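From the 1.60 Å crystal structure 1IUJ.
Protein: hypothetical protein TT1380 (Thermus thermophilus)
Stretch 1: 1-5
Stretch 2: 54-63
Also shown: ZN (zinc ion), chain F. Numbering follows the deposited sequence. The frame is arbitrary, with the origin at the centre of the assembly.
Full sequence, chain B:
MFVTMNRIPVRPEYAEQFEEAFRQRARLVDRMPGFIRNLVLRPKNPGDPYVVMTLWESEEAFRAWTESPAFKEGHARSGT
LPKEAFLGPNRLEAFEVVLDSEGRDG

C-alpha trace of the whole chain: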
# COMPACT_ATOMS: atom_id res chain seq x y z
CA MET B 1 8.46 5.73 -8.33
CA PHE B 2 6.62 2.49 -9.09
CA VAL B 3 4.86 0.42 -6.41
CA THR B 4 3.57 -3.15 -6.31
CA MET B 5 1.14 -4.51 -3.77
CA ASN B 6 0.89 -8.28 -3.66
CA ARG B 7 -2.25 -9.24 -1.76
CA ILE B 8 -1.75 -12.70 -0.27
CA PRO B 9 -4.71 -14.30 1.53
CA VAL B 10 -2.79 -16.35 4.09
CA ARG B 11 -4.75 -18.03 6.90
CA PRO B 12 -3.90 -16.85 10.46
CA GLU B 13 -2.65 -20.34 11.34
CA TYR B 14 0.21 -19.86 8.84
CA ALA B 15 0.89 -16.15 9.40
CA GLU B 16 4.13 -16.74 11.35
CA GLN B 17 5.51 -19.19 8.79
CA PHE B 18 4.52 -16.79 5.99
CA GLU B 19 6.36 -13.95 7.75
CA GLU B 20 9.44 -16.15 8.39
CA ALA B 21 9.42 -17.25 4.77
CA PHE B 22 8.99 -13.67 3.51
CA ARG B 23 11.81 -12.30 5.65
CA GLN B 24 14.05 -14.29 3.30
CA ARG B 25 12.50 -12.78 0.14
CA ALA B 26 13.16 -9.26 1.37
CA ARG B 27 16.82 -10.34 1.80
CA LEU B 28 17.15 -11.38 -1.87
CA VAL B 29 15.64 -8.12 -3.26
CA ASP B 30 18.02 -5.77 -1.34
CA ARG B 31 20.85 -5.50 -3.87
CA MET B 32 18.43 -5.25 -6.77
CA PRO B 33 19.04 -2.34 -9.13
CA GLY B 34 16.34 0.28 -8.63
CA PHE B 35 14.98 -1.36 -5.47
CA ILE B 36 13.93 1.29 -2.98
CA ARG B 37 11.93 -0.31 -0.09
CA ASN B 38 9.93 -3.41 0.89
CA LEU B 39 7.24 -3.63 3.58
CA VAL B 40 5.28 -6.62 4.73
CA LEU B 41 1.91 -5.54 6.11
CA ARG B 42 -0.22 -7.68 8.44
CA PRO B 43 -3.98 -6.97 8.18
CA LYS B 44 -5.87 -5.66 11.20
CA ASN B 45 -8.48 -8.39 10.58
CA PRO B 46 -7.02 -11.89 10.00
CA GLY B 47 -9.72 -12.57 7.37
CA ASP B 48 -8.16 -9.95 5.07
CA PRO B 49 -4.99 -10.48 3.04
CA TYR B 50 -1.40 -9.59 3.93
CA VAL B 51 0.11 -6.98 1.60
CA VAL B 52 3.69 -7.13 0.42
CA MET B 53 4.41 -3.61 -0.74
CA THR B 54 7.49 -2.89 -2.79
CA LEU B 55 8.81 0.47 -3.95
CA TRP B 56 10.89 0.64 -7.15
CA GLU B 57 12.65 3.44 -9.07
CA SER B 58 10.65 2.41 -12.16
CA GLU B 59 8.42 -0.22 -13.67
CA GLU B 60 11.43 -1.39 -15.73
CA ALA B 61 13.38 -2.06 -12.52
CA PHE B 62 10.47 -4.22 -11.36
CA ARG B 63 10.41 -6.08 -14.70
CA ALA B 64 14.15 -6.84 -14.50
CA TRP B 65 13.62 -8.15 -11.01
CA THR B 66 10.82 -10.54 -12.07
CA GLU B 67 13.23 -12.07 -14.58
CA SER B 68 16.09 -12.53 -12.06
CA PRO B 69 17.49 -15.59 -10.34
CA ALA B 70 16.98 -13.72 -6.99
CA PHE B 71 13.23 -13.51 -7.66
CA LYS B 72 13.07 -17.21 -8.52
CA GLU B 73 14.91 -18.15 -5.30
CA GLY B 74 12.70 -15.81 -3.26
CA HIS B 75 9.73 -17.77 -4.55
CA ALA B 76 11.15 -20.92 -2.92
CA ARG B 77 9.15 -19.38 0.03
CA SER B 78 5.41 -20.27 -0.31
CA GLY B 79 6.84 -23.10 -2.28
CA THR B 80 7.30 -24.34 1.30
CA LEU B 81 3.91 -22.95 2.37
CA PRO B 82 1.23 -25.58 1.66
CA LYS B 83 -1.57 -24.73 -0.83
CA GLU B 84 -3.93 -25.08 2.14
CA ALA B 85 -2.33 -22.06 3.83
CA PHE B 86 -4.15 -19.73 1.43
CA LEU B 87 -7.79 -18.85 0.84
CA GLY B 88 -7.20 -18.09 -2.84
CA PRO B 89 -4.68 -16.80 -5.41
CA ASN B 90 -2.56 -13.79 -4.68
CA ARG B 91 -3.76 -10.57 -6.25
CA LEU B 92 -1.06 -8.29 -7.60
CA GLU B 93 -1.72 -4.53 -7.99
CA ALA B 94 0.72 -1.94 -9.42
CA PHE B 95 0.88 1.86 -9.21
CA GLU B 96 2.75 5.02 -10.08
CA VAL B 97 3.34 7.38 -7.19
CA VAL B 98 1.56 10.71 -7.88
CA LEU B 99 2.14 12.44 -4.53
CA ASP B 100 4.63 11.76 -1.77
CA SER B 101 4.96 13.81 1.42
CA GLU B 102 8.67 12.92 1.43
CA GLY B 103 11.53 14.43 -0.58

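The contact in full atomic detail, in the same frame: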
# COMPACT_ATOMS: atom_id res chain seq x y z
N MET B 1 8.41 6.92 -9.22
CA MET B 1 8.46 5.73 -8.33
C MET B 1 7.29 4.79 -8.61
O MET B 1 6.16 5.24 -8.79
CB MET B 1 8.52 6.16 -6.85
CG MET B 1 9.03 5.07 -5.95
SD MET B 1 9.29 5.52 -4.21
CE MET B 1 7.68 5.71 -3.73
N PHE B 2 7.58 3.50 -8.67
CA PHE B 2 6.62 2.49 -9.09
C PHE B 2 6.40 1.57 -7.88
O PHE B 2 7.35 1.24 -7.18
CB PHE B 2 7.18 1.73 -10.29
CG PHE B 2 6.39 0.52 -10.72
CD1 PHE B 2 5.30 0.65 -11.58
CD2 PHE B 2 6.78 -0.75 -10.32
CE1 PHE B 2 4.57 -0.47 -12.01
CE2 PHE B 2 6.07 -1.92 -10.74
CZ PHE B 2 4.96 -1.77 -11.59
N VAL B 3 5.15 1.23 -7.59
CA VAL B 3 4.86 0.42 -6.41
C VAL B 3 4.04 -0.80 -6.79
O VAL B 3 3.06 -0.69 -7.57
CB VAL B 3 4.05 1.26 -5.36
CG1 VAL B 3 3.60 0.42 -4.19
CG2 VAL B 3 4.85 2.45 -4.90
N THR B 4 4.42 -1.94 -6.23
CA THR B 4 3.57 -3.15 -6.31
C THR B 4 2.99 -3.48 -4.95
O THR B 4 3.63 -3.24 -3.92
CB THR B 4 4.32 -4.38 -6.83
OG1 THR B 4 5.45 -4.67 -5.98
CG2 THR B 4 4.92 -4.13 -8.19
N MET B 5 1.76 -3.96 -4.97
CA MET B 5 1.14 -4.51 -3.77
C MET B 5 0.66 -5.91 -4.08
O MET B 5 -0.21 -6.10 -4.92
CB MET B 5 -0.03 -3.62 -3.30
CG MET B 5 0.42 -2.26 -2.90
SD MET B 5 -0.93 -1.40 -2.10
CE MET B 5 -0.16 0.13 -1.97
N THR B 54 6.11 -3.08 -2.36
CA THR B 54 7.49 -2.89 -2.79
C THR B 54 7.60 -1.65 -3.63
O THR B 54 6.75 -1.41 -4.50
CB THR B 54 7.97 -4.10 -3.56
OG1 THR B 54 7.80 -5.28 -2.76
CG2 THR B 54 9.52 -4.00 -3.82
N LEU B 55 8.58 -0.81 -3.29
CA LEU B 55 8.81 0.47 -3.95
C LEU B 55 10.02 0.34 -4.86
O LEU B 55 11.07 -0.14 -4.42
CB LEU B 55 9.10 1.56 -2.91
CG LEU B 55 7.93 2.21 -2.19
CD1 LEU B 55 7.08 1.18 -1.42
CD2 LEU B 55 8.53 3.27 -1.24
N TRP B 56 9.85 0.76 -6.11
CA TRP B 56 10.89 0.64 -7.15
C TRP B 56 11.14 1.99 -7.82
O TRP B 56 10.23 2.82 -7.93
CB TRP B 56 10.36 -0.33 -8.23
CG TRP B 56 10.27 -1.78 -7.77
CD1 TRP B 56 9.15 -2.48 -7.40
CD2 TRP B 56 11.35 -2.71 -7.71
NE1 TRP B 56 9.48 -3.77 -7.06
CE2 TRP B 56 10.83 -3.94 -7.26
CE3 TRP B 56 12.73 -2.62 -7.98
CZ2 TRP B 56 11.64 -5.07 -7.06
CZ3 TRP B 56 13.53 -3.74 -7.78
CH2 TRP B 56 12.98 -4.94 -7.34
N GLU B 57 12.36 2.21 -8.33
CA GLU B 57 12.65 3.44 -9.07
C GLU B 57 11.79 3.58 -10.33
O GLU B 57 11.46 4.70 -10.75
CB GLU B 57 14.14 3.44 -9.47
CG GLU B 57 14.67 4.71 -10.07
CD GLU B 57 15.34 5.54 -9.00
OE1 GLU B 57 14.60 6.26 -8.29
OE2 GLU B 57 16.59 5.45 -8.86
N SER B 58 11.43 2.44 -10.93
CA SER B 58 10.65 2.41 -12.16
C SER B 58 10.00 1.07 -12.37
O SER B 58 10.42 0.08 -11.79
CB SER B 58 11.53 2.70 -13.38
OG SER B 58 12.45 1.63 -13.63
N GLU B 59 9.00 1.04 -13.25
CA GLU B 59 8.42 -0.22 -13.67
C GLU B 59 9.47 -1.17 -14.30
O GLU B 59 9.44 -2.37 -14.06
CB GLU B 59 7.23 0.04 -14.59
CG GLU B 59 6.54 -1.22 -15.07
CD GLU B 59 5.32 -0.94 -15.93
OE1 GLU B 59 4.93 0.23 -16.16
OE2 GLU B 59 4.78 -1.93 -16.42
N GLU B 60 10.38 -0.60 -15.09
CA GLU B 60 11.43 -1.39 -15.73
C GLU B 60 12.28 -2.12 -14.69
O GLU B 60 12.65 -3.27 -14.88
CB GLU B 60 12.26 -0.50 -16.66
CG GLU B 60 13.33 -1.25 -17.48
CD GLU B 60 12.75 -2.30 -18.41
OE1 GLU B 60 11.54 -2.30 -18.69
OE2 GLU B 60 13.53 -3.15 -18.93
N ALA B 61 12.62 -1.42 -13.60
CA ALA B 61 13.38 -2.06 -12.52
C ALA B 61 12.63 -3.26 -11.93
O ALA B 61 13.23 -4.31 -11.69
CB ALA B 61 13.75 -1.03 -11.44
N PHE B 62 11.31 -3.10 -11.70
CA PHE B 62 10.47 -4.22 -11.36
C PHE B 62 10.52 -5.35 -12.40
O PHE B 62 10.70 -6.52 -12.02
CB PHE B 62 9.04 -3.72 -11.14
CG PHE B 62 8.05 -4.81 -11.08
CD1 PHE B 62 7.24 -5.08 -12.19
CD2 PHE B 62 7.92 -5.56 -9.91
CE1 PHE B 62 6.32 -6.07 -12.17
CE2 PHE B 62 6.99 -6.58 -9.86
CZ PHE B 62 6.14 -6.82 -11.01
N ARG B 63 10.39 -5.02 -13.68
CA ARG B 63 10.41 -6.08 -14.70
C ARG B 63 11.73 -6.86 -14.68
O ARG B 63 11.73 -8.06 -14.74
CB ARG B 63 10.18 -5.56 -16.10
CG ARG B 63 8.86 -4.76 -16.29
CD ARG B 63 9.03 -3.45 -17.16
NE ARG B 63 7.85 -2.99 -17.93
CZ ARG B 63 7.70 -1.78 -18.50
NH1 ARG B 63 8.62 -0.83 -18.40
NH2 ARG B 63 6.57 -1.50 -19.16
ZN ZN F . 11.05 -3.50 -20.10
O HOH W 1 7.82 -6.07 -6.58
O HOH W 2 5.30 -6.18 -3.86

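Two waters stitch together the polar side chains on one face of an antiparallel strand pair: water 1 lies 2.8 Å from Thr4 OG1 and accepts from Trp56 NE1 at 2.9 Å, while water 2 lies 2.6 Å from Thr4 OG1 and 2.9 Å from Thr54 OG1. Thr4 OG1 is thus shared by both waters, and its 4.3 Å separation from Trp56 NE1, too long for a direct hydrogen bond, is bridged by solvent. Beneath this network, strand 2-5 runs against strand 54-56 at 159°, with axes 4.7 Å apart at closest approach. Phe2 and Trp56 form a hydrogen-bonded pair, Phe2 N to Trp56 O and Trp56 N to Phe2 O both spanning 2.8 Å. Two residues on, Thr4 N donates to Thr54 O at 3.0 Å and Thr54 N to Thr4 O at 2.9 Å. Between these two hydrogen-bonded pairs, Val3 faces Leu55 without such bonds, but Val3 CA approaches Thr54 O to 3.3 Å in a CA-H...O contact.

The side chains of Val3 and Leu55 share the other face, where Val3 CG2 meets Leu55 CG at 4.1 Å; Met1 CE adds apolar contact with Leu55 CD2 at 3.6 Å. On the face of Phe2, Thr4, Thr54 and Trp56, the chain turns after Trp56 into helix 59-63, which packs over Phe2. Glu59 CA sits 3.7 Å from the Phe2 ring centroid, nearly along the ring normal, so its CH points to the pi cloud. Phe62 CB reaches Phe2 CE2 at 3.5 Å, their rings meeting obliquely at 43°, and Thr4 CG2 lies over the Phe62 ring, 4.0 Å from its centroid. Ser58 caps the helix: Ser58 OG accepts from Ala61 N at 3.1 Å, satisfying an amide that has no preceding helical turn to supply a carbonyl.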